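Local structure of minor capsid protein (Cafeteriavirus-dependent mavirus, 6G42) at residues T199-P212 / F270-Y282. The protein forms the pentons of the virophage capsid, assembling as a pentamer whose subunits are built on a single jelly-roll. Sequence-based numbering, arbitrary orientation. Where two conformers were deposited one is given.
Sequences TPISHIVIESNDLP and FNRFNLSFTIYDY
With CG turned away from the carbonyl carbon (chi1 -75°), F277 stands beside I206, whose CG1 takes the matching turn (chi1 -64°); the two side chains run alongside, and I206 CG1 lies over one ring face, offset toward the rim, 3.6 Å from the F277 ring centroid. L211 sends CD1 over a face of F273, 3.8 Å from the ring centroid, and over a face of F270 as well, so one methyl serves two rings. I206 and F277 share a sheet face with I204 and I279 and reach strand 49-62 at V53, F56 and L58, consistent with the interior of the single jelly-roll sandwich; L211 meets L51 of the same strand. Strands 201-207 and 272-281 are neighbouring antiparallel strands of one of its sheets, joined by paired backbone bonds at V205/T278 and E207/S276. A classic beta bulge interrupts the ladder: Y280 O accepts from both S202 N (3.1 Å) and H203 N (3.3 Å). Beyond it Y282 N bonds P200 O, and S202 CB sits 3.5 Å above the Y282 ring, over its centre; S202 OG bonds K239 of its own chain and Q298 of a neighbouring subunit, whose H59 stacks on the Y282 ring. Across the sheet from F277, the E207 chain crosses T278 at about a right angle, T278 OG1 giving OE2 a weak bond of 3.0 Å. Past the strand end, S208 OG donates to N274 O (2.7 Å) and accepts from L211 N, while D210 OD1 receives N274 N at 2.8 Å through its syn lone pair.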
ATOM      1  N   THR C 199       3.268 -13.223 -19.578  1.00 47.35           N
ATOM      2  CA  THR C 199       3.699 -11.996 -20.256  1.00 47.09           C
ATOM      3  C   THR C 199       5.124 -12.114 -20.819  1.00 48.45           C
ATOM      4  O   THR C 199       6.055 -12.481 -20.093  1.00 49.80           O
ATOM      5  CB  THR C 199       3.585 -10.729 -19.365  1.00 46.91           C
ATOM      6  OG1 THR C 199       4.050  -9.590 -20.100  1.00 45.42           O
ATOM      7  CG2 THR C 199       4.395 -10.835 -18.062  1.00 47.01           C
ATOM      8  N   PRO C 200       5.298 -11.803 -22.118  1.00 48.43           N
ATOM      9  CA  PRO C 200       6.627 -11.813 -22.699  1.00 47.57           C
ATOM     10  C   PRO C 200       7.424 -10.541 -22.411  1.00 48.97           C
ATOM     11  O   PRO C 200       8.613 -10.503 -22.719  1.00 49.11           O
ATOM     12  CB  PRO C 200       6.334 -11.906 -24.193  1.00 47.53           C
ATOM     13  CG  PRO C 200       5.081 -11.125 -24.354  1.00 47.58           C
ATOM     14  CD  PRO C 200       4.285 -11.379 -23.106  1.00 48.56           C
ATOM     15  N   ILE C 201       6.783  -9.525 -21.830  1.00 48.44           N
ATOM     16  CA  ILE C 201       7.390  -8.209 -21.664  1.00 48.83           C
ATOM     17  C   ILE C 201       8.087  -8.095 -20.314  1.00 48.49           C
ATOM     18  O   ILE C 201       7.457  -8.264 -19.264  1.00 49.66           O
ATOM     19  CB  ILE C 201       6.336  -7.098 -21.826  1.00 50.56           C
ATOM     20  CG1 ILE C 201       5.662  -7.263 -23.192  1.00 50.69           C
ATOM     21  CG2 ILE C 201       6.976  -5.711 -21.682  1.00 51.11           C
ATOM     22  CD1 ILE C 201       4.605  -6.247 -23.518  1.00 51.08           C
ATOM     23  N   SER C 202       9.381  -7.779 -20.367  1.00 46.86           N
ATOM     24  CA  SER C 202      10.235  -7.661 -19.184  1.00 44.91           C
ATOM     25  C   SER C 202      10.477  -6.206 -18.783  1.00 43.09           C
ATOM     26  O   SER C 202      10.088  -5.792 -17.692  1.00 41.98           O
ATOM     27  CB  SER C 202      11.571  -8.355 -19.438  1.00 44.80           C
ATOM     28  OG  SER C 202      12.514  -8.042 -18.426  1.00 44.06           O
ATOM     29  N   HIS C 203      11.110  -5.454 -19.681  0.50 43.14           N
ATOM     30  CA  HIS C 203      11.527  -4.069 -19.431  0.50 43.54           C
ATOM     31  C   HIS C 203      11.106  -3.156 -20.582  0.50 43.47           C
ATOM     32  O   HIS C 203      10.878  -3.627 -21.697  0.50 43.34           O
ATOM     33  CB  HIS C 203      13.051  -3.992 -19.275  0.50 43.63           C
ATOM     34  CG  HIS C 203      13.549  -4.286 -17.891  0.50 43.80           C
ATOM     35  ND1 HIS C 203      13.903  -5.550 -17.472  0.50 43.07           N
ATOM     36  CD2 HIS C 203      13.791  -3.464 -16.842  0.50 43.92           C
ATOM     37  CE1 HIS C 203      14.325  -5.496 -16.221  0.50 43.04           C
ATOM     38  NE2 HIS C 203      14.265  -4.242 -15.815  0.50 43.10           N
ATOM     39  N   ILE C 204      10.986  -1.859 -20.289  1.00 43.70           N
ATOM     40  CA  ILE C 204      10.780  -0.809 -21.296  1.00 42.72           C
ATOM     41  C   ILE C 204      11.861   0.225 -21.014  1.00 43.20           C
ATOM     42  O   ILE C 204      11.981   0.717 -19.891  1.00 39.80           O
ATOM     43  CB  ILE C 204       9.389  -0.139 -21.195  1.00 42.93           C
ATOM     44  CG1 ILE C 204       8.280  -1.149 -21.522  1.00 42.27           C
ATOM     45  CG2 ILE C 204       9.297   1.063 -22.139  1.00 43.15           C
ATOM     46  CD1 ILE C 204       6.880  -0.668 -21.203  1.00 41.43           C
ATOM     47  N   VAL C 205      12.613   0.562 -22.053  1.00 45.35           N
ATOM     48  CA  VAL C 205      13.843   1.331 -21.939  1.00 46.53           C
ATOM     49  C   VAL C 205      13.744   2.574 -22.811  1.00 47.71           C
ATOM     50  O   VAL C 205      13.096   2.550 -23.854  1.00 48.01           O
ATOM     51  CB  VAL C 205      15.036   0.465 -22.412  1.00 48.39           C
ATOM     52  CG1 VAL C 205      16.299   1.289 -22.636  1.00 50.02           C
ATOM     53  CG2 VAL C 205      15.310  -0.656 -21.419  1.00 48.02           C
ATOM     54  N   ILE C 206      14.388   3.651 -22.364  1.00 50.76           N
ATOM     55  CA  ILE C 206      14.679   4.823 -23.199  1.00 52.24           C
ATOM     56  C   ILE C 206      16.159   4.762 -23.588  1.00 55.16           C
ATOM     57  O   ILE C 206      17.023   4.719 -22.709  1.00 53.55           O
ATOM     58  CB  ILE C 206      14.407   6.146 -22.453  1.00 51.54           C
ATOM     59  CG1 ILE C 206      12.917   6.267 -22.124  1.00 51.65           C
ATOM     60  CG2 ILE C 206      14.863   7.342 -23.289  1.00 51.75           C
ATOM     61  CD1 ILE C 206      12.560   7.431 -21.221  1.00 51.78           C
ATOM     62  N   GLU C 207      16.432   4.768 -24.898  1.00 58.94           N
ATOM     63  CA  GLU C 207      17.808   4.770 -25.441  1.00 59.82           C
ATOM     64  C   GLU C 207      18.067   5.923 -26.421  1.00 59.74           C
ATOM     65  O   GLU C 207      17.131   6.573 -26.905  1.00 57.43           O
ATOM     66  CB  GLU C 207      18.164   3.409 -26.072  1.00 60.31           C
ATOM     67  CG  GLU C 207      17.155   2.825 -27.053  1.00 60.24           C
ATOM     68  CD  GLU C 207      17.498   1.403 -27.492  1.00 61.84           C
ATOM     69  OE1 GLU C 207      18.073   0.625 -26.697  1.00 64.30           O
ATOM     70  OE2 GLU C 207      17.176   1.045 -28.640  1.00 63.33           O
ATOM     71  N   SER C 208      19.353   6.165 -26.682  1.00 59.83           N
ATOM     72  CA  SER C 208      19.816   7.258 -27.541  1.00 62.29           C
ATOM     73  C   SER C 208      21.051   6.845 -28.333  1.00 65.24           C
ATOM     74  O   SER C 208      22.017   6.353 -27.753  1.00 66.48           O
ATOM     75  CB  SER C 208      20.163   8.481 -26.695  1.00 60.98           C
ATOM     76  OG  SER C 208      20.643   9.541 -27.507  1.00 59.12           O
ATOM     77  N   ASN C 209      21.022   7.066 -29.646  1.00 67.83           N
ATOM     78  CA  ASN C 209      22.188   6.783 -30.511  1.00 69.58           C
ATOM     79  C   ASN C 209      23.257   7.895 -30.536  1.00 66.91           C
ATOM     80  O   ASN C 209      24.407   7.618 -30.875  1.00 66.25           O
ATOM     81  CB  ASN C 209      21.767   6.389 -31.945  1.00 73.44           C
ATOM     82  CG  ASN C 209      20.830   7.397 -32.603  1.00 79.87           C
ATOM     83  OD1 ASN C 209      20.764   8.561 -32.210  1.00 88.85           O
ATOM     84  ND2 ASN C 209      20.092   6.940 -33.610  1.00 80.33           N
ATOM     85  N   ASP C 210      22.887   9.127 -30.176  1.00 65.78           N
ATOM     86  CA  ASP C 210      23.805  10.289 -30.283  1.00 66.93           C
ATOM     87  C   ASP C 210      23.953  11.222 -29.049  1.00 65.80           C
ATOM     88  O   ASP C 210      24.586  12.281 -29.152  1.00 62.45           O
ATOM     89  CB  ASP C 210      23.427  11.116 -31.519  1.00 70.03           C
ATOM     90  CG  ASP C 210      22.030  11.717 -31.430  1.00 73.60           C
ATOM     91  OD1 ASP C 210      21.237  11.302 -30.551  1.00 73.09           O
ATOM     92  OD2 ASP C 210      21.723  12.608 -32.255  1.00 77.30           O
ATOM     93  N   LEU C 211      23.390  10.842 -27.900  1.00 64.12           N
ATOM     94  CA  LEU C 211      23.591  11.598 -26.657  1.00 61.64           C
ATOM     95  C   LEU C 211      24.924  11.181 -26.045  1.00 61.18           C
ATOM     96  O   LEU C 211      25.117   9.995 -25.784  1.00 60.51           O
ATOM     97  CB  LEU C 211      22.468  11.325 -25.654  1.00 61.85           C
ATOM     98  CG  LEU C 211      22.523  12.051 -24.299  1.00 60.56           C
ATOM     99  CD1 LEU C 211      22.319  13.550 -24.438  1.00 59.79           C
ATOM    100  CD2 LEU C 211      21.474  11.481 -23.362  1.00 60.54           C
ATOM    101  N   PRO C 212      25.850  12.141 -25.818  1.00 60.81           N
ATOM    102  CA  PRO C 212      27.126  11.771 -25.197  1.00 59.50           C
ATOM    103  C   PRO C 212      26.952  11.406 -23.716  1.00 59.05           C
ATOM    104  O   PRO C 212      27.111  12.242 -22.817  1.00 58.29           O
ATOM    105  CB  PRO C 212      28.000  13.013 -25.405  1.00 60.89           C
ATOM    106  CG  PRO C 212      27.036  14.138 -25.531  1.00 61.95           C
ATOM    107  CD  PRO C 212      25.805  13.573 -26.172  1.00 60.97           C
ATOM    108  N   PHE C 270      27.138  19.576 -26.669  1.00 78.96           N
ATOM    109  CA  PHE C 270      26.078  19.135 -27.589  1.00 76.99           C
ATOM    110  C   PHE C 270      24.868  20.068 -27.635  1.00 75.19           C
ATOM    111  O   PHE C 270      24.604  20.842 -26.714  1.00 73.03           O
ATOM    112  CB  PHE C 270      25.631  17.683 -27.323  1.00 76.57           C
ATOM    113  CG  PHE C 270      24.926  17.477 -26.009  1.00 75.64           C
ATOM    114  CD1 PHE C 270      25.642  17.118 -24.877  1.00 73.86           C
ATOM    115  CD2 PHE C 270      23.544  17.616 -25.907  1.00 74.79           C
ATOM    116  CE1 PHE C 270      25.005  16.922 -23.663  1.00 73.85           C
ATOM    117  CE2 PHE C 270      22.901  17.422 -24.693  1.00 73.29           C
ATOM    118  CZ  PHE C 270      23.633  17.074 -23.570  1.00 73.09           C
ATOM    119  N   ASN C 271      24.151  19.950 -28.744  1.00 76.45           N
ATOM    120  CA  ASN C 271      23.048  20.836 -29.114  1.00 76.29           C
ATOM    121  C   ASN C 271      21.714  20.102 -29.335  1.00 72.45           C
ATOM    122  O   ASN C 271      20.638  20.653 -29.085  1.00 67.94           O
ATOM    123  CB  ASN C 271      23.471  21.543 -30.401  1.00 77.49           C
ATOM    124  CG  ASN C 271      22.614  22.734 -30.737  1.00 79.85           C
ATOM    125  OD1 ASN C 271      21.886  23.263 -29.896  1.00 84.75           O
ATOM    126  ND2 ASN C 271      22.716  23.180 -31.978  1.00 81.47           N
ATOM    127  N   ARG C 272      21.799  18.871 -29.830  1.00 70.05           N
ATOM    128  CA  ARG C 272      20.641  18.047 -30.111  1.00 70.76           C
ATOM    129  C   ARG C 272      20.953  16.574 -29.862  1.00 67.11           C
ATOM    130  O   ARG C 272      22.117  16.163 -29.867  1.00 64.32           O
ATOM    131  CB  ARG C 272      20.199  18.251 -31.566  1.00 76.95           C
ATOM    132  CG  ARG C 272      21.219  17.835 -32.615  1.00 80.84           C
ATOM    133  CD  ARG C 272      20.876  18.375 -33.994  1.00 84.84           C
ATOM    134  NE  ARG C 272      19.805  17.626 -34.651  1.00 87.55           N
ATOM    135  CZ  ARG C 272      19.358  17.861 -35.887  1.00 89.03           C
ATOM    136  NH1 ARG C 272      19.877  18.840 -36.631  1.00 89.27           N
ATOM    137  NH2 ARG C 272      18.378  17.112 -36.387  1.00 89.81           N
ATOM    138  N   PHE C 273      19.899  15.795 -29.640  1.00 63.92           N
ATOM    139  CA  PHE C 273      20.013  14.341 -29.508  1.00 62.29           C
ATOM    140  C   PHE C 273      18.670  13.663 -29.730  1.00 59.00           C
ATOM    141  O   PHE C 273      17.627  14.311 -29.740  1.00 56.95           O
ATOM    142  CB  PHE C 273      20.598  13.943 -28.141  1.00 62.52           C
ATOM    143  CG  PHE C 273      19.807  14.444 -26.961  1.00 62.45           C
ATOM    144  CD1 PHE C 273      20.026  15.719 -26.450  1.00 61.93           C
ATOM    145  CD2 PHE C 273      18.861  13.633 -26.342  1.00 61.47           C
ATOM    146  CE1 PHE C 273      19.310  16.184 -25.359  1.00 61.64           C
ATOM    147  CE2 PHE C 273      18.141  14.092 -25.251  1.00 62.74           C
ATOM    148  CZ  PHE C 273      18.365  15.371 -24.759  1.00 63.13           C
ATOM    149  N   ASN C 274      18.731  12.349 -29.912  1.00 59.19           N
ATOM    150  CA  ASN C 274      17.562  11.512 -30.144  1.00 60.60           C
ATOM    151  C   ASN C 274      17.233  10.706 -28.887  1.00 59.45           C
ATOM    152  O   ASN C 274      18.135  10.264 -28.172  1.00 58.50           O
ATOM    153  CB  ASN C 274      17.835  10.557 -31.304  1.00 64.34           C
ATOM    154  CG  ASN C 274      16.599   9.793 -31.729  1.00 68.75           C
ATOM    155  OD1 ASN C 274      16.425   8.622 -31.374  1.00 73.31           O
ATOM    156  ND2 ASN C 274      15.721  10.456 -32.475  1.00 69.91           N
ATOM    157  N   LEU C 275      15.939  10.535 -28.625  1.00 57.40           N
ATOM    158  CA  LEU C 275      15.445   9.596 -27.616  1.00 56.36           C
ATOM    159  C   LEU C 275      14.422   8.696 -28.290  1.00 57.01           C
ATOM    160  O   LEU C 275      13.594   9.176 -29.070  1.00 54.15           O
ATOM    161  CB  LEU C 275      14.773  10.323 -26.449  1.00 55.35           C
ATOM    162  CG  LEU C 275      15.636  11.269 -25.619  1.00 55.33           C
ATOM    163  CD1 LEU C 275      14.774  12.076 -24.666  1.00 55.37           C
ATOM    164  CD2 LEU C 275      16.686  10.499 -24.847  1.00 55.07           C
ATOM    165  N   SER C 276      14.482   7.400 -27.984  1.00 55.37           N
ATOM    166  CA  SER C 276      13.461   6.452 -28.431  1.00 54.56           C
ATOM    167  C   SER C 276      13.159   5.414 -27.364  1.00 52.02           C
ATOM    168  O   SER C 276      14.020   5.080 -26.554  1.00 51.48           O
ATOM    169  CB  SER C 276      13.874   5.768 -29.743  1.00 56.05           C
ATOM    170  OG  SER C 276      15.233   5.399 -29.721  1.00 59.44           O
ATOM    171  N   PHE C 277      11.922   4.913 -27.391  1.00 50.28           N
ATOM    172  CA  PHE C 277      11.427   3.906 -26.451  1.00 48.17           C
ATOM    173  C   PHE C 277      11.474   2.503 -27.072  1.00 47.70           C
ATOM    174  O   PHE C 277      11.018   2.289 -28.197  1.00 47.89           O
ATOM    175  CB  PHE C 277       9.997   4.248 -26.007  1.00 48.02           C
ATOM    176  CG  PHE C 277       9.922   5.383 -25.016  1.00 47.01           C
ATOM    177  CD1 PHE C 277      10.071   6.707 -25.433  1.00 46.28           C
ATOM    178  CD2 PHE C 277       9.709   5.131 -23.665  1.00 45.43           C
ATOM    179  CE1 PHE C 277      10.007   7.751 -24.520  1.00 46.96           C
ATOM    180  CE2 PHE C 277       9.639   6.173 -22.750  1.00 46.09           C
ATOM    181  CZ  PHE C 277       9.785   7.482 -23.174  1.00 45.85           C
ATOM    182  N   THR C 278      12.014   1.557 -26.313  1.00 46.73           N
ATOM    183  CA  THR C 278      12.257   0.200 -26.782  1.00 44.75           C
ATOM    184  C   THR C 278      11.789  -0.790 -25.727  1.00 45.58           C
ATOM    185  O   THR C 278      12.019  -0.585 -24.534  1.00 48.25           O
ATOM    186  CB  THR C 278      13.757  -0.032 -27.013  1.00 45.35           C
ATOM    187  OG1 THR C 278      14.321   1.067 -27.739  1.00 44.89           O
ATOM    188  CG2 THR C 278      13.983  -1.300 -27.796  1.00 46.47           C
ATOM    189  N   ILE C 279      11.154  -1.866 -26.183  1.00 44.13           N
ATOM    190  CA  ILE C 279      10.643  -2.917 -25.318  1.00 45.15           C
ATOM    191  C   ILE C 279      11.592  -4.107 -25.416  1.00 46.87           C
ATOM    192  O   ILE C 279      11.889  -4.562 -26.517  1.00 49.14           O
ATOM    193  CB  ILE C 279       9.223  -3.368 -25.749  1.00 45.64           C
ATOM    194  CG1 ILE C 279       8.258  -2.179 -25.807  1.00 46.93           C
ATOM    195  CG2 ILE C 279       8.662  -4.416 -24.789  1.00 45.66           C
ATOM    196  CD1 ILE C 279       7.029  -2.434 -26.659  1.00 48.23           C
ATOM    197  N   TYR C 280      12.050  -4.608 -24.268  1.00 48.95           N
ATOM    198  CA  TYR C 280      12.807  -5.872 -24.187  1.00 49.48           C
ATOM    199  C   TYR C 280      11.902  -6.990 -23.697  1.00 50.03           C
ATOM    200  O   TYR C 280      11.267  -6.847 -22.657  1.00 51.47           O
ATOM    201  CB  TYR C 280      13.996  -5.733 -23.232  1.00 48.57           C
ATOM    202  CG  TYR C 280      15.170  -5.036 -23.859  1.00 48.68           C
ATOM    203  CD1 TYR C 280      15.197  -3.650 -23.978  1.00 49.34           C
ATOM    204  CD2 TYR C 280      16.244  -5.760 -24.363  1.00 49.07           C
ATOM    205  CE1 TYR C 280      16.267  -3.002 -24.573  1.00 50.47           C
ATOM    206  CE2 TYR C 280      17.319  -5.126 -24.962  1.00 50.52           C
ATOM    207  CZ  TYR C 280      17.332  -3.746 -25.063  1.00 51.95           C
ATOM    208  OH  TYR C 280      18.406  -3.116 -25.654  1.00 54.05           O
ATOM    209  N   ASP C 281      11.846  -8.093 -24.441  1.00 50.62           N
ATOM    210  CA  ASP C 281      11.144  -9.297 -23.987  1.00 53.20           C
ATOM    211  C   ASP C 281      12.045 -10.132 -23.064  1.00 54.38           C
ATOM    212  O   ASP C 281      13.238  -9.850 -22.927  1.00 54.91           O
ATOM    213  CB  ASP C 281      10.669 -10.143 -25.180  1.00 55.13           C
ATOM    214  CG  ASP C 281       9.479  -9.525 -25.925  1.00 57.03           C
ATOM    215  OD1 ASP C 281       9.107  -8.366 -25.649  1.00 61.00           O
ATOM    216  OD2 ASP C 281       8.913 -10.211 -26.807  1.00 56.18           O
ATOM    217  N   TYR C 282      11.469 -11.156 -22.436  1.00 56.48           N
ATOM    218  CA  TYR C 282      12.225 -12.055 -21.541  1.00 57.47           C
ATOM    219  C   TYR C 282      13.274 -12.913 -22.255  1.00 57.96           C
ATOM    220  O   TYR C 282      14.298 -13.237 -21.657  1.00 58.12           O
ATOM    221  CB  TYR C 282      11.285 -12.930 -20.700  1.00 57.31           C
ATOM    222  CG  TYR C 282      10.757 -12.189 -19.500  1.00 57.99           C
ATOM    223  CD1 TYR C 282      11.589 -11.889 -18.432  1.00 58.93           C
ATOM    224  CD2 TYR C 282       9.434 -11.765 -19.440  1.00 60.00           C
ATOM    225  CE1 TYR C 282      11.121 -11.191 -17.333  1.00 59.22           C
ATOM    226  CE2 TYR C 282       8.954 -11.066 -18.343  1.00 60.31           C
ATOM    227  CZ  TYR C 282       9.804 -10.778 -17.293  1.00 59.28           C
ATOM    228  OH  TYR C 282       9.332 -10.087 -16.208  1.00 60.48           O
TER